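Local coordinates for O-succinylhomoserine sulfhydrylase (Mycobacterium tuberculosis, PDB 3NDN) that makes L-homocysteine from O-succinyl-L-homoserine and hydrogen sulfide with pyridoxal 5'-phosphate as cofactor, working as a homotetramer in methionine biosynthesis, at the interface of chains A and B and the interface of chains A and C. Numbering follows the deposited sequence. Chains: chain A/B/C, O-succinylhomoserine sulfhydrylase.

Contact 1: the interface of chains A and B. Residues chain A 226, 235-236, 359; chain B 52-53, 75.
B:Ser52 reaches from chain B between A:Thr226 and A:Asn359, at the dimer contact where trans-sulfuration enzymes of the Cys/Met metabolism family build their cofactor sites. B:Tyr75 opens the Tyr-X-Arg motif of this family, whose tyrosine and arginine reach the cofactor phosphate of the neighbouring subunit. A:Thr226 directly precedes A:Lys227, the lysine that carries pyridoxal phosphate as a Schiff base. The B:Ser52 side chain can be followed outward. Its CB packs on the methyl CG2 of A:Thr226 at 3.6 Å. The hydroxyl OG is set between the backbone N and the carbonyl carbon (chi1 53°), which brings it to both chain A and a bridging water. The amide ND2 of A:Asn359 gives OG a weak hydrogen bond of 3.1 Å, bent to 134° at the hydrogen. OG also lies 2.7 Å from water 1. That water is bound in turn to two backbone carbonyls of chain A, the O of A:Thr226 at 2.8 Å and the O of A:Val235 at 3.0 Å. Water 1 thus ties B:Ser52 to the main chain just before the lysine and to the loop that precedes strand 238-242. B:Tyr75 closes in beside the serine. Its phenol OH touches CG2 of A:Thr226 at 3.4 Å, the two side chains approaching from opposite directions. The methyl group stands anti to the backbone N of A:Thr226 and is thus presented to both chain B residues. At the ring edge, CE2 of B:Tyr75 lies 3.8 Å from ND2 of A:Asn359, which sits in the ring plane; amide and ring are turned 76° apart.

Contact 2: the interface of chains A and C. Residues chain A 32, 36, 44, 46, 89, 272, 275; chain C 363-364.
C:Lys364 inserts its side chain into a charged pocket of chain A, in which two glutamates are held by an arginine and a lysine, within the homotetramer. Salt bridges dominate. Its ammonium NZ meets OE2 of A:Glu46 at 2.8 Å on the syn side, 25° out of the carboxylate plane, the two side chains approaching from opposite directions. A:Glu275 comes in across the lysine and offers OE2 at 3.2 Å from NZ. The lysine chain runs nearly extended and then bends at its last torsion (chi4 52°), which turns NZ toward both acids. Within chain A, A:Lys272 and A:Arg89 each bridge the same two glutamates. OE2 of A:Glu46 lies almost in the guanidinium plane of A:Arg89 and takes NH1 on its anti side, while A:Lys272 NZ meets OE1 from the syn side at 2.9 Å. This network fixes both carboxylates, which would probably balance much of the charge of the three gathered cations.

A backbone carbonyl and a water complete the grip: NZ of C:Lys364 points at the O of A:Val32, 3.3 Å away, nearly along its C=O axis, and water 2 links NZ to OE1 of A:Glu275.

Apolar contact is lighter. SD of A:Met36 slides past CE of C:Lys364 at 3.5 Å, and CG1 of A:Val32 lies 4.0 Å from CG of C:Lys364.

In chain A the pocket gathers helices 27-33, 81-94 and 264-273, the short turn 274-276 and loop residues; the lysine comes from a chain C loop just before strand 366-368.

Contact 1: the interface of chains A and B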
loop_
_atom_site.group_PDB
_atom_site.type_symbol
_atom_site.label_atom_id
_atom_site.label_comp_id
_atom_site.label_asym_id
_atom_site.label_seq_id
_atom_site.Cartn_x
_atom_site.Cartn_y
_atom_site.Cartn_z
ATOM N N THR A 226 2.161 -5.294 -16.677
ATOM C CA THR A 226 1.122 -6.126 -16.076
ATOM C C THR A 226 1.483 -7.612 -16.140
ATOM O O THR A 226 1.046 -8.408 -15.293
ATOM C CB THR A 226 -0.238 -5.954 -16.853
ATOM O OG1 THR A 226 -0.506 -4.564 -17.031
ATOM C CG2 THR A 226 -1.399 -6.610 -16.096
ATOM N N VAL A 235 -0.867 -5.777 -10.355
ATOM C CA VAL A 235 -1.190 -4.418 -10.817
ATOM C C VAL A 235 -0.999 -4.225 -12.353
ATOM O O VAL A 235 -0.406 -5.082 -13.038
ATOM C CB VAL A 235 -0.398 -3.279 -10.023
ATOM C CG1 VAL A 235 -0.563 -3.407 -8.480
ATOM C CG2 VAL A 235 1.084 -3.236 -10.424
ATOM N N LEU A 236 -1.529 -3.124 -12.884
ATOM C CA LEU A 236 -1.271 -2.737 -14.284
ATOM C C LEU A 236 -0.214 -1.634 -14.426
ATOM O O LEU A 236 -0.043 -0.776 -13.533
ATOM C CB LEU A 236 -2.573 -2.305 -14.983
ATOM C CG LEU A 236 -3.620 -3.390 -15.266
ATOM C CD1 LEU A 236 -4.650 -3.381 -14.173
ATOM C CD2 LEU A 236 -4.294 -3.116 -16.595
ATOM N N ASN A 359 -5.191 -14.596 -18.716
ATOM C CA ASN A 359 -4.011 -13.741 -18.488
ATOM C C ASN A 359 -2.675 -14.466 -18.816
ATOM O O ASN A 359 -2.680 -15.665 -19.133
ATOM C CB ASN A 359 -4.050 -13.190 -17.047
ATOM C CG ASN A 359 -3.482 -11.759 -16.924
ATOM O OD1 ASN A 359 -2.754 -11.278 -17.804
ATOM N ND2 ASN A 359 -3.804 -11.083 -15.811
ATOM N N SER B 52 -4.885 -8.204 -11.586
ATOM C CA SER B 52 -5.183 -7.815 -12.971
ATOM C C SER B 52 -6.229 -8.698 -13.659
ATOM O O SER B 52 -7.074 -8.185 -14.412
ATOM C CB SER B 52 -3.903 -7.670 -13.800
ATOM O OG SER B 52 -3.078 -8.823 -13.747
ATOM N N GLY B 53 -6.190 -10.011 -13.395
ATOM C CA GLY B 53 -7.144 -10.971 -13.991
ATOM C C GLY B 53 -8.047 -11.731 -13.016
ATOM O O GLY B 53 -7.924 -11.562 -11.801
ATOM N N TYR B 75 -11.159 -8.411 -16.583
ATOM C CA TYR B 75 -9.844 -7.795 -16.692
ATOM C C TYR B 75 -9.890 -6.384 -16.131
ATOM O O TYR B 75 -10.765 -5.589 -16.491
ATOM C CB TYR B 75 -9.320 -7.779 -18.145
ATOM C CG TYR B 75 -7.811 -7.581 -18.261
ATOM C CD1 TYR B 75 -7.282 -6.444 -18.876
ATOM C CD2 TYR B 75 -6.915 -8.525 -17.743
ATOM C CE1 TYR B 75 -5.898 -6.252 -18.992
ATOM C CE2 TYR B 75 -5.516 -8.339 -17.849
ATOM C CZ TYR B 75 -5.018 -7.202 -18.483
ATOM O OH TYR B 75 -3.648 -7.006 -18.617
HETATM O O HOH W 1 -0.600 -8.052 -13.084
#

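Contact 2: the interface of chains A and C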
loop_
_atom_site.group_PDB
_atom_site.type_symbol
_atom_site.label_atom_id
_atom_site.label_comp_id
_atom_site.label_asym_id
_atom_site.label_seq_id
_atom_site.Cartn_x
_atom_site.Cartn_y
_atom_site.Cartn_z
ATOM N N VAL A 32 18.846 -5.694 -10.150
ATOM C CA VAL A 32 18.809 -5.662 -8.686
ATOM C C VAL A 32 18.991 -4.250 -8.095
ATOM O O VAL A 32 18.325 -3.896 -7.113
ATOM C CB VAL A 32 19.852 -6.656 -8.068
ATOM C CG1 VAL A 32 19.909 -6.541 -6.546
ATOM C CG2 VAL A 32 19.519 -8.121 -8.494
ATOM N N MET A 36 18.679 3.737 -8.742
ATOM C CA MET A 36 18.208 4.152 -7.411
ATOM C C MET A 36 18.562 5.595 -7.124
ATOM O O MET A 36 19.556 6.095 -7.637
ATOM C CB MET A 36 18.840 3.287 -6.312
ATOM C CG MET A 36 18.564 1.810 -6.441
ATOM S SD MET A 36 19.069 0.923 -4.959
ATOM C CE MET A 36 20.859 0.985 -5.039
ATOM N N THR A 44 17.952 1.376 2.727
ATOM C CA THR A 44 18.445 0.294 1.849
ATOM C C THR A 44 17.509 0.008 0.663
ATOM O O THR A 44 17.935 0.023 -0.513
ATOM C CB THR A 44 18.703 -0.989 2.647
ATOM O OG1 THR A 44 19.677 -0.699 3.655
ATOM C CG2 THR A 44 19.250 -2.104 1.723
ATOM N N GLU A 46 14.015 0.784 -1.730
ATOM C CA GLU A 46 13.488 1.930 -2.487
ATOM C C GLU A 46 12.242 2.609 -1.865
ATOM O O GLU A 46 11.249 1.956 -1.562
ATOM C CB GLU A 46 13.232 1.539 -3.952
ATOM C CG GLU A 46 14.498 1.103 -4.763
ATOM C CD GLU A 46 14.933 -0.356 -4.513
ATOM O OE1 GLU A 46 14.470 -1.017 -3.537
ATOM O OE2 GLU A 46 15.760 -0.849 -5.308
ATOM N N ARG A 89 15.492 1.885 -14.222
ATOM C CA ARG A 89 15.826 0.463 -14.093
ATOM C C ARG A 89 15.469 -0.330 -15.366
ATOM O O ARG A 89 16.289 -1.113 -15.864
ATOM C CB ARG A 89 15.176 -0.153 -12.823
ATOM C CG ARG A 89 15.579 -1.614 -12.522
ATOM C CD ARG A 89 15.175 -2.029 -11.076
ATOM N NE ARG A 89 15.950 -1.288 -10.072
ATOM C CZ ARG A 89 15.846 -1.440 -8.746
ATOM N NH1 ARG A 89 16.617 -0.709 -7.939
ATOM N NH2 ARG A 89 14.970 -2.300 -8.221
ATOM N N LYS A 272 10.320 -3.369 -7.958
ATOM C CA LYS A 272 10.763 -4.458 -7.114
ATOM C C LYS A 272 10.576 -5.773 -7.912
ATOM O O LYS A 272 11.365 -6.692 -7.770
ATOM C CB LYS A 272 9.984 -4.496 -5.780
ATOM C CG LYS A 272 10.189 -3.257 -4.864
ATOM C CD LYS A 272 11.675 -3.027 -4.472
ATOM C CE LYS A 272 12.123 -3.947 -3.350
ATOM N NZ LYS A 272 13.575 -3.733 -2.982
ATOM N N GLU A 275 13.660 -6.776 -10.047
ATOM C CA GLU A 275 14.814 -7.417 -9.347
ATOM C C GLU A 275 14.886 -8.933 -9.569
ATOM O O GLU A 275 15.980 -9.505 -9.622
ATOM C CB GLU A 275 14.786 -7.135 -7.856
ATOM C CG GLU A 275 14.912 -5.633 -7.498
ATOM C CD GLU A 275 14.930 -5.343 -6.005
ATOM O OE1 GLU A 275 15.021 -6.296 -5.178
ATOM O OE2 GLU A 275 14.886 -4.134 -5.648
ATOM N N ALA C 363 17.911 -9.460 -1.734
ATOM C CA ALA C 363 18.427 -9.555 -3.114
ATOM C C ALA C 363 19.674 -8.670 -3.357
ATOM O O ALA C 363 20.504 -8.938 -4.244
ATOM C CB ALA C 363 17.298 -9.140 -4.089
ATOM N N LYS C 364 19.781 -7.579 -2.603
ATOM C CA LYS C 364 20.978 -6.742 -2.640
ATOM C C LYS C 364 22.064 -7.366 -1.729
ATOM O O LYS C 364 21.775 -7.724 -0.581
ATOM C CB LYS C 364 20.634 -5.315 -2.180
ATOM C CG LYS C 364 19.638 -4.552 -3.124
ATOM C CD LYS C 364 19.285 -3.191 -2.502
ATOM C CE LYS C 364 18.547 -2.259 -3.500
ATOM N NZ LYS C 364 17.361 -2.878 -4.146
HETATM O O HOH W 2 16.240 -5.448 -2.779
#

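The C-alpha centres of contact 1 and contact 2 lie about 23 Å apart, and the two share no chain A residue. Chain A thus meets two different neighbours through separate surfaces, as a homotetramer requires. The sequence nevertheless brings them near: A:Asn359 of contact 1 and the chain C residues of contact 2 belong to the same stretch between strands 355-356 and 366-368, so in every subunit one short segment serves both interfaces. Contact 1 borders the cofactor lysine, whereas contact 2 is an ionic join between subunits, suggesting that the first shapes the active site and the second mainly supports assembly.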